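Local coordinates for protein putative rubredoxin reductase (Rhodopseudomonas palustris, PDB 3FG2) that uses flavin-adenine dinucleotide to carry electrons from NADH to a ferredoxin, probably the one that serves the cytochrome CYP199A2, at residues E244-A248 / A249-T253. Residues are numbered along the deposited sequence; the frame is centred on the assembly and turned at random.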
loop_
_atom_site.group_PDB
_atom_site.type_symbol
_atom_site.label_atom_id
_atom_site.label_comp_id
_atom_site.label_asym_id
_atom_site.label_seq_id
_atom_site.Cartn_x
_atom_site.Cartn_y
_atom_site.Cartn_z
ATOM N N GLU A 244 -14.975 -7.745 6.491
ATOM C CA GLU A 244 -16.401 -7.985 6.712
ATOM C C GLU A 244 -16.918 -9.380 6.348
ATOM O O GLU A 244 -17.366 -10.126 7.222
ATOM C CB GLU A 244 -17.230 -6.926 5.980
ATOM C CG GLU A 244 -17.164 -5.529 6.594
ATOM C CD GLU A 244 -15.751 -4.949 6.646
ATOM O OE1 GLU A 244 -14.976 -5.156 5.685
ATOM O OE2 GLU A 244 -15.424 -4.268 7.643
ATOM N N ILE A 245 -16.862 -9.730 5.067
ATOM C CA ILE A 245 -17.339 -11.032 4.616
ATOM C C ILE A 245 -16.736 -12.205 5.394
ATOM O O ILE A 245 -17.451 -13.122 5.790
ATOM C CB ILE A 245 -17.066 -11.216 3.118
ATOM C CG1 ILE A 245 -17.864 -10.174 2.329
ATOM C CG2 ILE A 245 -17.451 -12.623 2.684
ATOM C CD1 ILE A 245 -17.559 -10.139 0.847
ATOM N N ALA A 246 -15.426 -12.170 5.620
ATOM C CA ALA A 246 -14.754 -13.234 6.358
ATOM C C ALA A 246 -15.260 -13.307 7.801
ATOM O O ALA A 246 -15.423 -14.393 8.368
ATOM C CB ALA A 246 -13.250 -13.001 6.342
ATOM N N ALA A 247 -15.501 -12.142 8.394
ATOM C CA ALA A 247 -15.992 -12.059 9.767
ATOM C C ALA A 247 -17.430 -12.560 9.817
ATOM O O ALA A 247 -17.865 -13.157 10.803
ATOM C CB ALA A 247 -15.923 -10.615 10.262
ATOM N N ALA A 248 -18.164 -12.308 8.739
ATOM C CA ALA A 248 -19.547 -12.735 8.646
ATOM C C ALA A 248 -19.605 -14.264 8.653
ATOM O O ALA A 248 -20.599 -14.856 9.080
ATOM C CB ALA A 248 -20.172 -12.183 7.368
ATOM N N ALA A 249 -18.533 -14.898 8.184
ATOM C CA ALA A 249 -18.475 -16.351 8.137
ATOM C C ALA A 249 -17.884 -16.925 9.419
ATOM O O ALA A 249 -17.552 -18.107 9.484
ATOM C CB ALA A 249 -17.657 -16.802 6.931
ATOM N N GLY A 250 -17.745 -16.090 10.439
ATOM C CA GLY A 250 -17.210 -16.572 11.699
ATOM C C GLY A 250 -15.696 -16.618 11.816
ATOM O O GLY A 250 -15.167 -17.004 12.869
ATOM N N LEU A 251 -14.988 -16.240 10.752
ATOM C CA LEU A 251 -13.527 -16.243 10.793
ATOM C C LEU A 251 -13.048 -15.075 11.651
ATOM O O LEU A 251 -13.529 -13.946 11.507
ATOM C CB LEU A 251 -12.950 -16.130 9.383
ATOM C CG LEU A 251 -13.287 -17.289 8.438
ATOM C CD1 LEU A 251 -12.634 -17.051 7.080
ATOM C CD2 LEU A 251 -12.801 -18.606 9.040
ATOM N N PRO A 252 -12.109 -15.335 12.576
ATOM C CA PRO A 252 -11.600 -14.263 13.439
ATOM C C PRO A 252 -11.005 -13.113 12.631
ATOM O O PRO A 252 -10.317 -13.332 11.634
ATOM C CB PRO A 252 -10.554 -14.975 14.294
ATOM C CG PRO A 252 -11.096 -16.373 14.382
ATOM C CD PRO A 252 -11.537 -16.635 12.962
ATOM N N THR A 253 -11.291 -11.889 13.051
ATOM C CA THR A 253 -10.773 -10.712 12.365
ATOM C C THR A 253 -10.545 -9.605 13.369
ATOM O O THR A 253 -11.050 -9.651 14.485
ATOM C CB THR A 253 -11.757 -10.172 11.314
ATOM O OG1 THR A 253 -13.000 -9.847 11.951
ATOM C CG2 THR A 253 -11.999 -11.191 10.223
#
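A Schellman motif ends the short helix 244-248, with G250 as its C-prime residue. L251 N reaches back to A246 O at 3.0 Å, and G250 N bonds to A247 O, also at 3.0 Å. The two carbonyls are used differently: L251 N lies 22° from the plane of the A246 carbonyl, whereas G250 N stands well above that of A247, 67° out of it. A246 O takes a second, weak bond from A249 N, which is shared with I245 O at the same weak level. G250 makes the turn at positive phi, and at these backbone angles a CB would crowd the carbonyl oxygen of A249.

Beyond the glycine the chain doubles back alongside the helix. The CA-H of A247 points almost straight at L251 O, with A247 CA 3.6 Å from L251 O, a weak contact that accompanies the return of the backbone. L251 CB sits 3.2 Å from A246 O; CG, anti to the carbonyl carbon (chi1 -63°), runs past that oxygen and brings CD1 to 4.2 Å from A246 CB. T253 closes the loop over A247: its OG1 meets A247 CB at 3.5 Å, with CG2 close by the same methyl.

On another side of the helix, I245 packs on M79 and I82 of strand 79-83 and touches the FAD, so the capped helix borders the cofactor pocket. A249 also rests on I82 and gives its carbonyl to R84, while E244 forms a salt bridge with R109. L251 packs on S266 and D267, and a backbone hydrogen bond joins P252 to I258 of strand 257-259, the strand that follows.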